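Local coordinates for flavin-dependent thymidylate synthase (Thermus thermophilus, PDB 6J61), which probably catalyses the reductive methylation of dUMP to dTMP, taking the methyl group from 5,10-methylenetetrahydrofolate and using NADPH and FADH2 as reductant, at residues A47-L52 with W212-E217; F66-K71 with H175-F180; L98-Y103 with A142-L147. All coordinates share one frame; numbering follows the deposited sequence.

Interaction 1. Residues A47-L52 with W212-E217; sequences ALIDYL and WAAFEE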
loop_
_atom_site.group_PDB
_atom_site.type_symbol
_atom_site.label_atom_id
_atom_site.label_comp_id
_atom_site.label_asym_id
_atom_site.label_seq_id
_atom_site.Cartn_x
_atom_site.Cartn_y
_atom_site.Cartn_z
ATOM N N ALA A 47 14.107 24.938 -8.784
ATOM C CA ALA A 47 13.234 25.707 -7.912
ATOM C C ALA A 47 11.908 24.977 -7.674
ATOM O O ALA A 47 11.442 24.898 -6.534
ATOM C CB ALA A 47 12.979 27.095 -8.513
ATOM N N LEU A 48 11.305 24.453 -8.742
ATOM C CA LEU A 48 10.042 23.730 -8.622
ATOM C C LEU A 48 10.281 22.465 -7.803
ATOM O O LEU A 48 9.522 22.140 -6.894
ATOM C CB LEU A 48 9.500 23.319 -9.995
ATOM C CG LEU A 48 7.973 23.255 -10.217
ATOM C CD1 LEU A 48 7.663 22.282 -11.356
ATOM C CD2 LEU A 48 7.251 22.824 -8.951
ATOM N N ILE A 49 11.344 21.745 -8.122
ATOM C CA ILE A 49 11.612 20.533 -7.392
ATOM C C ILE A 49 11.857 20.835 -5.923
ATOM O O ILE A 49 11.417 20.094 -5.048
ATOM C CB ILE A 49 12.799 19.777 -8.003
ATOM C CG1 ILE A 49 12.365 19.163 -9.343
ATOM C CG2 ILE A 49 13.287 18.710 -7.036
ATOM C CD1 ILE A 49 13.471 18.445 -10.105
ATOM N N ASP A 50 12.541 21.939 -5.647
ATOM C CA ASP A 50 12.814 22.311 -4.269
ATOM C C ASP A 50 11.499 22.578 -3.557
ATOM O O ASP A 50 11.294 22.167 -2.419
ATOM C CB ASP A 50 13.654 23.575 -4.202
ATOM C CG ASP A 50 14.052 23.908 -2.790
ATOM O OD1 ASP A 50 15.011 23.277 -2.293
ATOM O OD2 ASP A 50 13.391 24.767 -2.163
ATOM N N TYR A 51 10.611 23.276 -4.247
ATOM C CA TYR A 51 9.310 23.622 -3.707
ATOM C C TYR A 51 8.473 22.385 -3.344
ATOM O O TYR A 51 7.877 22.320 -2.260
ATOM C CB TYR A 51 8.572 24.504 -4.728
ATOM C CG TYR A 51 7.156 24.867 -4.350
ATOM C CD1 TYR A 51 6.122 23.947 -4.487
ATOM C CD2 TYR A 51 6.856 26.118 -3.809
ATOM C CE1 TYR A 51 4.833 24.253 -4.093
ATOM C CE2 TYR A 51 5.563 26.439 -3.409
ATOM C CZ TYR A 51 4.559 25.495 -3.554
ATOM O OH TYR A 51 3.279 25.779 -3.154
ATOM N N LEU A 52 8.431 21.407 -4.249
ATOM C CA LEU A 52 7.650 20.189 -4.032
ATOM C C LEU A 52 8.117 19.411 -2.802
ATOM O O LEU A 52 7.312 18.864 -2.059
ATOM C CB LEU A 52 7.721 19.292 -5.278
ATOM C CG LEU A 52 7.113 19.841 -6.576
ATOM C CD1 LEU A 52 7.401 18.887 -7.722
ATOM C CD2 LEU A 52 5.621 20.039 -6.407
ATOM N N TRP A 212 17.862 15.067 -5.429
ATOM C CA TRP A 212 18.744 14.740 -4.338
ATOM C C TRP A 212 19.189 16.005 -3.600
ATOM O O TRP A 212 19.343 15.999 -2.371
ATOM C CB TRP A 212 19.969 13.965 -4.839
ATOM C CG TRP A 212 20.945 13.737 -3.726
ATOM C CD1 TRP A 212 21.918 14.596 -3.303
ATOM C CD2 TRP A 212 20.935 12.654 -2.793
ATOM N NE1 TRP A 212 22.504 14.123 -2.158
ATOM C CE2 TRP A 212 21.921 12.930 -1.822
ATOM C CE3 TRP A 212 20.185 11.479 -2.679
ATOM C CZ2 TRP A 212 22.176 12.074 -0.749
ATOM C CZ3 TRP A 212 20.439 10.626 -1.611
ATOM C CH2 TRP A 212 21.426 10.929 -0.661
ATOM N N ALA A 213 19.409 17.085 -4.344
ATOM C CA ALA A 213 19.834 18.323 -3.711
ATOM C C ALA A 213 18.766 18.733 -2.710
ATOM O O ALA A 213 19.069 19.061 -1.567
ATOM C CB ALA A 213 20.030 19.417 -4.745
ATOM N N ALA A 214 17.517 18.697 -3.140
ATOM C CA ALA A 214 16.414 19.065 -2.274
ATOM C C ALA A 214 16.345 18.121 -1.072
ATOM O O ALA A 214 16.197 18.558 0.075
ATOM C CB ALA A 214 15.094 19.017 -3.060
ATOM N N PHE A 215 16.440 16.825 -1.343
ATOM C CA PHE A 215 16.384 15.832 -0.281
ATOM C C PHE A 215 17.480 16.078 0.759
ATOM O O PHE A 215 17.232 16.062 1.956
ATOM C CB PHE A 215 16.531 14.419 -0.865
ATOM C CG PHE A 215 16.490 13.338 0.165
ATOM C CD1 PHE A 215 15.300 13.041 0.832
ATOM C CD2 PHE A 215 17.649 12.651 0.519
ATOM C CE1 PHE A 215 15.267 12.077 1.850
ATOM C CE2 PHE A 215 17.624 11.678 1.541
ATOM C CZ PHE A 215 16.433 11.398 2.205
ATOM N N GLU A 216 18.696 16.308 0.293
ATOM C CA GLU A 216 19.816 16.542 1.191
ATOM C C GLU A 216 19.576 17.767 2.084
ATOM O O GLU A 216 19.621 17.680 3.310
ATOM C CB GLU A 216 21.085 16.722 0.358
ATOM C CG GLU A 216 22.342 16.896 1.159
ATOM C CD GLU A 216 23.582 16.862 0.286
ATOM O OE1 GLU A 216 23.683 17.671 -0.669
ATOM O OE2 GLU A 216 24.457 16.019 0.557
ATOM N N GLU A 217 19.296 18.899 1.447
ATOM C CA GLU A 217 19.053 20.157 2.130
ATOM C C GLU A 217 17.888 20.140 3.128
ATOM O O GLU A 217 18.064 20.496 4.292
ATOM C CB GLU A 217 18.834 21.249 1.070
ATOM C CG GLU A 217 18.481 22.644 1.587
ATOM C CD GLU A 217 19.453 23.170 2.626
ATOM O OE1 GLU A 217 20.685 23.067 2.433
ATOM O OE2 GLU A 217 18.971 23.706 3.640
#
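Ala214 sets its methyl group against the backbone of Ile49 and Asp50, and through this one small side chain helix 209-220 lies close beside helix 42-54. Asp50 CA and Ala214 CA are 5.2 Å apart, and the small methyl of Ala214 meets the backbone of the other helix directly. Ala214 CB sits over the turn between the two residues, 4.2 Å from Asp50 CA and 4.3 Å from Ile49 O. On the buried flank the branch methyl CG2 of Ile49 closes the contact, 4.4 Å from Ala214 CB; the Ile49 side chain also touches Asp24 of helix 24-32 and Leu210. Everything on this side is van der Waals packing, without a hydrogen bond between the two segments.

The other flank is looser and polar. Asp50 holds CG anti to its backbone N (chi1 -175°), which swings the carboxylate across toward the second helix and leaves OD1 4.3 Å from Ala214 CB. Here the carboxylate is occupied on both oxygens: OD1 is hydrogen-bonded to His218 NE2, one turn beyond Ala214, and OD2 forms a salt bridge with Arg54 of its own helix. Further along this partly exposed side, Glu217 turns to another chain, pairing with Arg227 and Thr228 N of the second subunit. Close packing of two helices at an alanine, flanked by a buried aliphatic residue and an interhelical carboxylate-histidine bond, is a helix-helix interface of the helical part of this ThyX-family fold.

Interaction 2. Residues F66-K71 with H175-F180; sequences FKFHVK and HNLFHF. With FAD (flavin-adenine dinucleotide), chain E.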
loop_
_atom_site.group_PDB
_atom_site.type_symbol
_atom_site.label_atom_id
_atom_site.label_comp_id
_atom_site.label_asym_id
_atom_site.label_seq_id
_atom_site.Cartn_x
_atom_site.Cartn_y
_atom_site.Cartn_z
ATOM N N PHE A 66 13.319 3.321 -9.366
ATOM C CA PHE A 66 14.619 2.653 -9.415
ATOM C C PHE A 66 14.435 1.163 -9.124
ATOM O O PHE A 66 13.592 0.769 -8.312
ATOM C CB PHE A 66 15.597 3.254 -8.388
ATOM C CG PHE A 66 16.106 4.618 -8.753
ATOM C CD1 PHE A 66 15.268 5.732 -8.712
ATOM C CD2 PHE A 66 17.422 4.794 -9.169
ATOM C CE1 PHE A 66 15.737 6.999 -9.082
ATOM C CE2 PHE A 66 17.894 6.058 -9.540
ATOM C CZ PHE A 66 17.055 7.157 -9.496
ATOM N N LYS A 67 15.225 0.339 -9.800
ATOM C CA LYS A 67 15.175 -1.106 -9.629
ATOM C C LYS A 67 16.601 -1.597 -9.404
ATOM O O LYS A 67 17.463 -1.415 -10.256
ATOM C CB LYS A 67 14.552 -1.751 -10.871
ATOM C CG LYS A 67 14.395 -3.259 -10.779
ATOM C CD LYS A 67 13.313 -3.801 -11.723
ATOM C CE LYS A 67 13.629 -3.551 -13.201
ATOM N NZ LYS A 67 12.637 -4.214 -14.105
ATOM N N PHE A 68 16.853 -2.206 -8.250
ATOM C CA PHE A 68 18.192 -2.689 -7.936
ATOM C C PHE A 68 18.321 -4.204 -7.792
ATOM O O PHE A 68 17.340 -4.918 -7.576
ATOM C CB PHE A 68 18.710 -2.061 -6.632
ATOM C CG PHE A 68 18.725 -0.552 -6.630
ATOM C CD1 PHE A 68 17.568 0.171 -6.357
ATOM C CD2 PHE A 68 19.908 0.146 -6.863
ATOM C CE1 PHE A 68 17.589 1.561 -6.310
ATOM C CE2 PHE A 68 19.931 1.543 -6.816
ATOM C CZ PHE A 68 18.769 2.247 -6.538
ATOM N N HIS A 69 19.562 -4.666 -7.908
ATOM C CA HIS A 69 19.934 -6.065 -7.752
ATOM C C HIS A 69 20.807 -5.978 -6.501
ATOM O O HIS A 69 21.899 -5.400 -6.530
ATOM C CB HIS A 69 20.751 -6.528 -8.964
ATOM C CG HIS A 69 21.217 -7.953 -8.887
ATOM N ND1 HIS A 69 21.971 -8.542 -9.878
ATOM C CD2 HIS A 69 21.041 -8.903 -7.937
ATOM C CE1 HIS A 69 22.240 -9.790 -9.544
ATOM N NE2 HIS A 69 21.687 -10.035 -8.370
ATOM N N VAL A 70 20.313 -6.517 -5.393
ATOM C CA VAL A 70 21.040 -6.446 -4.133
ATOM C C VAL A 70 21.412 -7.812 -3.577
ATOM O O VAL A 70 20.611 -8.748 -3.586
ATOM C CB VAL A 70 20.199 -5.707 -3.051
ATOM C CG1 VAL A 70 21.052 -5.428 -1.799
ATOM C CG2 VAL A 70 19.618 -4.423 -3.628
ATOM N N LYS A 71 22.637 -7.912 -3.077
ATOM C CA LYS A 71 23.142 -9.140 -2.474
ATOM C C LYS A 71 23.488 -8.733 -1.045
ATOM O O LYS A 71 24.287 -7.816 -0.831
ATOM C CB LYS A 71 24.397 -9.610 -3.225
ATOM C CG LYS A 71 24.976 -10.924 -2.734
ATOM C CD LYS A 71 26.174 -11.356 -3.559
ATOM C CE LYS A 71 26.703 -12.692 -3.048
ATOM N NZ LYS A 71 27.998 -13.084 -3.672
ATOM N N HIS A 175 10.136 8.752 -4.135
ATOM C CA HIS A 175 9.532 9.237 -2.906
ATOM C C HIS A 175 9.759 8.257 -1.749
ATOM O O HIS A 175 10.209 8.639 -0.668
ATOM C CB HIS A 175 8.041 9.449 -3.131
ATOM C CG HIS A 175 7.258 9.640 -1.872
ATOM N ND1 HIS A 175 7.697 10.438 -0.836
ATOM C CD2 HIS A 175 6.046 9.167 -1.499
ATOM C CE1 HIS A 175 6.787 10.447 0.121
ATOM N NE2 HIS A 175 5.776 9.684 -0.257
ATOM N N ASN A 176 9.456 6.988 -1.987
ATOM C CA ASN A 176 9.631 5.963 -0.968
ATOM C C ASN A 176 11.083 5.543 -0.789
ATOM O O ASN A 176 11.463 5.004 0.252
ATOM C CB ASN A 176 8.750 4.756 -1.293
ATOM C CG ASN A 176 7.291 5.027 -0.993
ATOM O OD1 ASN A 176 6.919 5.180 0.161
ATOM N ND2 ASN A 176 6.465 5.116 -2.029
ATOM N N LEU A 177 11.902 5.790 -1.801
ATOM C CA LEU A 177 13.301 5.443 -1.692
ATOM C C LEU A 177 13.940 6.488 -0.783
ATOM O O LEU A 177 14.812 6.169 0.007
ATOM C CB LEU A 177 13.952 5.424 -3.082
ATOM C CG LEU A 177 15.428 5.027 -3.203
ATOM C CD1 LEU A 177 15.685 3.707 -2.491
ATOM C CD2 LEU A 177 15.801 4.934 -4.671
ATOM N N PHE A 178 13.497 7.738 -0.887
ATOM C CA PHE A 178 14.034 8.797 -0.026
ATOM C C PHE A 178 13.681 8.481 1.425
ATOM O O PHE A 178 14.482 8.695 2.343
ATOM C CB PHE A 178 13.447 10.166 -0.391
ATOM C CG PHE A 178 14.141 10.847 -1.542
ATOM C CD1 PHE A 178 15.514 10.787 -1.676
ATOM C CD2 PHE A 178 13.412 11.589 -2.469
ATOM C CE1 PHE A 178 16.161 11.455 -2.719
ATOM C CE2 PHE A 178 14.047 12.260 -3.508
ATOM C CZ PHE A 178 15.426 12.194 -3.633
ATOM N N HIS A 179 12.464 7.983 1.618
ATOM C CA HIS A 179 11.985 7.596 2.933
ATOM C C HIS A 179 12.951 6.538 3.483
ATOM O O HIS A 179 13.439 6.638 4.609
ATOM C CB HIS A 179 10.579 7.012 2.808
ATOM C CG HIS A 179 9.965 6.612 4.112
ATOM N ND1 HIS A 179 9.527 7.530 5.043
ATOM C CD2 HIS A 179 9.696 5.391 4.634
ATOM C CE1 HIS A 179 9.012 6.892 6.079
ATOM N NE2 HIS A 179 9.102 5.594 5.857
ATOM N N PHE A 180 13.222 5.530 2.662
ATOM C CA PHE A 180 14.122 4.431 3.008
ATOM C C PHE A 180 15.495 4.950 3.428
ATOM O O PHE A 180 16.074 4.513 4.430
ATOM C CB PHE A 180 14.274 3.495 1.798
ATOM C CG PHE A 180 15.316 2.429 1.978
ATOM C CD1 PHE A 180 15.083 1.343 2.804
ATOM C CD2 PHE A 180 16.534 2.521 1.330
ATOM C CE1 PHE A 180 16.045 0.364 2.982
ATOM C CE2 PHE A 180 17.501 1.548 1.505
ATOM C CZ PHE A 180 17.253 0.465 2.334
HETATM P PA FAD E . -1.082 8.254 1.521
HETATM O O1A FAD E . -1.798 8.195 0.222
HETATM O O2A FAD E . -2.072 7.745 2.697
HETATM O O5B FAD E . 0.195 7.296 1.434
HETATM C C5B FAD E . 1.000 7.487 2.595
HETATM C C4B FAD E . 2.386 6.911 2.307
HETATM O O4B FAD E . 2.277 5.495 2.011
HETATM C C3B FAD E . 3.006 7.572 1.089
HETATM O O3B FAD E . 3.768 8.730 1.421
HETATM C C2B FAD E . 3.842 6.456 0.483
HETATM O O2B FAD E . 5.131 6.427 1.101
HETATM C C1B FAD E . 3.003 5.183 0.781
HETATM N N9A FAD E . 2.051 4.828 -0.314
HETATM C C8A FAD E . 0.679 4.768 -0.224
HETATM N N7A FAD E . 0.156 4.418 -1.359
HETATM C C5A FAD E . 1.138 4.224 -2.262
HETATM C C6A FAD E . 1.178 3.838 -3.631
HETATM N N6A FAD E . 0.002 3.573 -4.313
HETATM N N1A FAD E . 2.388 3.738 -4.252
HETATM C C2A FAD E . 3.536 3.993 -3.600
HETATM N N3A FAD E . 3.539 4.358 -2.311
HETATM C C4A FAD E . 2.378 4.484 -1.611
HETATM N N1 FAD E . -2.035 15.965 -5.538
HETATM C C2 FAD E . -2.356 16.093 -6.832
HETATM O O2 FAD E . -2.839 15.125 -7.411
HETATM N N3 FAD E . -2.173 17.246 -7.529
HETATM C C4 FAD E . -1.633 18.375 -6.950
HETATM O O4 FAD E . -1.475 19.400 -7.591
HETATM C C4X FAD E . -1.248 18.290 -5.509
HETATM N N5 FAD E . -0.711 19.305 -4.836
HETATM C C5X FAD E . -0.369 19.200 -3.522
HETATM C C6 FAD E . 0.211 20.325 -2.841
HETATM C C7 FAD E . 0.565 20.234 -1.498
HETATM C C7M FAD E . 1.171 21.448 -0.827
HETATM C C8 FAD E . 0.356 19.013 -0.771
HETATM C C8M FAD E . 0.736 18.900 0.692
HETATM C C9 FAD E . -0.212 17.894 -1.411
HETATM C C9A FAD E . -0.585 17.958 -2.795
HETATM N N10 FAD E . -1.161 16.841 -3.483
HETATM C C10 FAD E . -1.496 16.975 -4.828
HETATM C "C1'" FAD E . -1.424 15.553 -2.816
HETATM C "C2'" FAD E . -0.185 14.647 -2.732
HETATM O "O2'" FAD E . 0.464 14.563 -4.002
HETATM C "C3'" FAD E . -0.610 13.239 -2.233
HETATM O "O3'" FAD E . -1.444 12.586 -3.202
HETATM C "C4'" FAD E . -1.373 13.325 -0.883
HETATM O "O4'" FAD E . -0.826 14.368 -0.054
HETATM C "C5'" FAD E . -1.261 11.998 -0.147
HETATM O "O5'" FAD E . 0.010 11.962 0.504
HETATM P P FAD E . 0.413 10.442 0.768
HETATM O O1P FAD E . 0.410 9.694 -0.519
HETATM O O2P FAD E . 1.882 10.433 1.409
HETATM O O3P FAD E . -0.638 9.801 1.862
#
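Leu177 points from helix 174-184 at strand 65-73 and touches it with a single methyl, CD2, which meets both Phe66 and Phe68. Its CG stands anti to the backbone N (chi1 -178°), carrying the branch out toward the strand. CD2 lies 4.1 Å from Phe66 CB and approaches that ring obliquely, the two side chains crossing at about a right angle. Phe68 comes from the opposite direction and offers the edge of its ring, with CE1 4.2 Å from Leu177 CD2 near the ring plane. Val204 of helix 191-207 also packs on Leu177, so Leu177 belongs to a larger apolar layer between sheet and helices.

The neighbouring residues serve the cofactor instead. Along the Asn176 side chain, CB makes no contact with strand or cofactor and acts as the stem, and CG carries the amide up to the ribose O2B of FAD. At the tip the amide splits its task. OD1 accepts a hydrogen bond from O2B, although the modelled separation is so short that its exact length is doubtful. ND2 donates to the adenine N3A at 3.0 Å, noticeably bent (137°), and is held as well by Asp173 OD2. His175 takes the other ribose hydroxyl: O3B lies in the plane of the imidazole at its edge, 2.8 Å from NE2 in a fairly straight hydrogen bond (161°).

Thr85 and Arg84 N of the second subunit and Glu90 O of the third also bind this FAD, which therefore spans three chains. The chemistry implies a two-sided helix: Leu177 packs it against the sheet through apolar contacts, while uncharged or weakly basic groups recognise the adenosine end of the cofactor through both ribose hydroxyls and N3A.

Interaction 3. Residues L98-Y103 with A142-L147; sequences LKEEFY and AYRALL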
loop_
_atom_site.group_PDB
_atom_site.type_symbol
_atom_site.label_atom_id
_atom_site.label_comp_id
_atom_site.label_asym_id
_atom_site.label_seq_id
_atom_site.Cartn_x
_atom_site.Cartn_y
_atom_site.Cartn_z
ATOM N N LEU A 98 21.518 -23.222 -1.723
ATOM C CA LEU A 98 22.175 -22.012 -1.247
ATOM C C LEU A 98 23.707 -22.038 -1.254
ATOM O O LEU A 98 24.354 -22.981 -0.781
ATOM C CB LEU A 98 21.642 -21.660 0.144
ATOM C CG LEU A 98 20.116 -21.532 0.162
ATOM C CD1 LEU A 98 19.643 -21.237 1.570
ATOM C CD2 LEU A 98 19.673 -20.437 -0.801
ATOM N N LYS A 99 24.266 -20.969 -1.810
ATOM C CA LYS A 99 25.698 -20.784 -1.938
ATOM C C LYS A 99 26.285 -20.567 -0.550
ATOM O O LYS A 99 25.682 -19.903 0.284
ATOM C CB LYS A 99 25.946 -19.576 -2.834
ATOM C CG LYS A 99 27.308 -19.512 -3.488
ATOM C CD LYS A 99 27.337 -18.430 -4.574
ATOM C CE LYS A 99 26.367 -18.758 -5.711
ATOM N NZ LYS A 99 26.392 -17.741 -6.801
ATOM N N GLU A 100 27.456 -21.136 -0.294
ATOM C CA GLU A 100 28.087 -20.992 1.015
ATOM C C GLU A 100 28.794 -19.648 1.185
ATOM O O GLU A 100 30.018 -19.590 1.363
ATOM C CB GLU A 100 29.100 -22.110 1.264
ATOM C CG GLU A 100 29.636 -22.074 2.683
ATOM C CD GLU A 100 30.834 -22.956 2.885
ATOM O OE1 GLU A 100 30.712 -24.180 2.678
ATOM O OE2 GLU A 100 31.900 -22.421 3.254
ATOM N N GLU A 101 28.026 -18.569 1.126
ATOM C CA GLU A 101 28.605 -17.251 1.288
ATOM C C GLU A 101 28.081 -16.624 2.565
ATOM O O GLU A 101 26.874 -16.505 2.768
ATOM C CB GLU A 101 28.274 -16.382 0.078
ATOM C CG GLU A 101 29.034 -16.782 -1.174
ATOM C CD GLU A 101 28.577 -16.021 -2.405
ATOM O OE1 GLU A 101 29.276 -16.084 -3.432
ATOM O OE2 GLU A 101 27.514 -15.368 -2.350
ATOM N N PHE A 102 29.001 -16.239 3.438
ATOM C CA PHE A 102 28.628 -15.631 4.696
ATOM C C PHE A 102 29.284 -14.288 4.914
ATOM O O PHE A 102 30.398 -14.039 4.460
ATOM C CB PHE A 102 28.987 -16.545 5.862
ATOM C CG PHE A 102 28.291 -17.861 5.828
ATOM C CD1 PHE A 102 28.750 -18.882 5.004
ATOM C CD2 PHE A 102 27.174 -18.086 6.619
ATOM C CE1 PHE A 102 28.105 -20.112 4.971
ATOM C CE2 PHE A 102 26.519 -19.312 6.595
ATOM C CZ PHE A 102 26.989 -20.330 5.769
ATOM N N TYR A 103 28.572 -13.425 5.622
ATOM C CA TYR A 103 29.071 -12.106 5.943
ATOM C C TYR A 103 29.958 -12.167 7.184
ATOM O O TYR A 103 29.480 -12.411 8.294
ATOM C CB TYR A 103 27.914 -11.150 6.211
ATOM C CG TYR A 103 28.315 -9.965 7.044
ATOM C CD1 TYR A 103 29.284 -9.067 6.588
ATOM C CD2 TYR A 103 27.730 -9.738 8.289
ATOM C CE1 TYR A 103 29.662 -7.966 7.347
ATOM C CE2 TYR A 103 28.101 -8.639 9.064
ATOM C CZ TYR A 103 29.066 -7.754 8.585
ATOM O OH TYR A 103 29.413 -6.645 9.326
ATOM N N ALA A 142 26.149 -29.272 8.346
ATOM C CA ALA A 142 24.848 -29.885 8.581
ATOM C C ALA A 142 23.969 -29.747 7.339
ATOM O O ALA A 142 23.316 -30.694 6.913
ATOM C CB ALA A 142 24.181 -29.230 9.779
ATOM N N TYR A 143 23.959 -28.560 6.758
ATOM C CA TYR A 143 23.174 -28.309 5.562
ATOM C C TYR A 143 23.545 -29.287 4.443
ATOM O O TYR A 143 22.669 -29.878 3.812
ATOM C CB TYR A 143 23.412 -26.885 5.086
ATOM C CG TYR A 143 22.694 -26.539 3.812
ATOM C CD1 TYR A 143 21.299 -26.568 3.747
ATOM C CD2 TYR A 143 23.403 -26.120 2.682
ATOM C CE1 TYR A 143 20.625 -26.178 2.586
ATOM C CE2 TYR A 143 22.741 -25.728 1.521
ATOM C CZ TYR A 143 21.353 -25.755 1.483
ATOM O OH TYR A 143 20.695 -25.334 0.355
ATOM N N ARG A 144 24.845 -29.442 4.193
ATOM C CA ARG A 144 25.322 -30.360 3.156
ATOM C C ARG A 144 24.919 -31.794 3.491
ATOM O O ARG A 144 24.358 -32.502 2.654
ATOM C CB ARG A 144 26.848 -30.271 3.017
ATOM C CG ARG A 144 27.335 -29.194 2.041
ATOM C CD ARG A 144 28.851 -29.007 2.121
ATOM N NE ARG A 144 29.356 -28.029 1.153
ATOM C CZ ARG A 144 29.387 -28.223 -0.164
ATOM N NH1 ARG A 144 28.938 -29.365 -0.678
ATOM N NH2 ARG A 144 29.879 -27.282 -0.966
ATOM N N ALA A 145 25.209 -32.209 4.720
ATOM C CA ALA A 145 24.873 -33.545 5.188
ATOM C C ALA A 145 23.396 -33.833 4.929
ATOM O O ALA A 145 23.051 -34.800 4.241
ATOM C CB ALA A 145 25.171 -33.659 6.674
ATOM N N LEU A 146 22.532 -32.982 5.482
ATOM C CA LEU A 146 21.089 -33.119 5.316
ATOM C C LEU A 146 20.699 -33.286 3.856
ATOM O O LEU A 146 19.886 -34.147 3.521
ATOM C CB LEU A 146 20.374 -31.894 5.875
ATOM C CG LEU A 146 20.326 -31.742 7.389
ATOM C CD1 LEU A 146 19.929 -30.318 7.725
ATOM C CD2 LEU A 146 19.344 -32.738 7.973
ATOM N N LEU A 147 21.269 -32.457 2.994
ATOM C CA LEU A 147 20.964 -32.530 1.574
ATOM C C LEU A 147 21.333 -33.891 0.998
ATOM O O LEU A 147 20.561 -34.471 0.232
ATOM C CB LEU A 147 21.704 -31.423 0.810
ATOM C CG LEU A 147 21.204 -29.993 1.039
ATOM C CD1 LEU A 147 22.110 -28.984 0.345
ATOM C CD2 LEU A 147 19.779 -29.884 0.521
#
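The ring of Tyr143 carries Leu147 CD1 of its own helix on one face, toward the rim, and Leu98 lies at its hydroxyl end. Leu98 O approaches the ring obliquely, 3.9 Å from Tyr143 CE2, and is itself hydrogen-bonded to Tyr140 OH. At the edge of the Phe102 ring, in its plane, lies Glu100 CG. The guanidinium of Arg144 has Glu100 OE1 near its edge, but this is a loose attraction of charges beyond salt-bridge range, and the position of OE1 is uncertain.

The link that counts is polar: Leu98 N donates to Tyr143 OH at 3.1 Å, almost perfectly straight (178°), while Leu98 CB packs 3.8 Å from Tyr143 OH. Tyr143 reaches this point because its CG is anti to the backbone N (chi1 177°). A phenylalanine here would probably leave the amide of Leu98 without its acceptor, one tie fewer between loop and helix. The Leu98 side chain also touches Arg157, a predicted dUMP-binding residue.

The loop thus lies against helix 132-148, with Phe102 on Gln136 and Tyr140. Tyr143 also packs on Ala156 of helix 153-156, and Glu101 is backbone-bonded to Tyr165 of strand 165-173.

From the N terminus, helix 42-54 opens the outermost loop, which closes only when helix 209-220 returns to it in interaction 1. Strand 65-73 comes next and opens the loop of interaction 2, closed by helix 174-184. Within that lies the shortest loop, interaction 3, from the segment at 98-103 to helix 132-148. The three are nested, and none crosses another. Interactions 1 and 2 touch where Phe215 CG meets Phe178 CD1 at 3.3 Å; interactions 2 and 3 are joined by a salt bridge, Lys71 NZ to Glu101 OE2, at 2.7 Å. Interactions 1 and 3 lie about 47 Å apart between centres, on opposite sides of the chain's centre, with the central sheet contact between them.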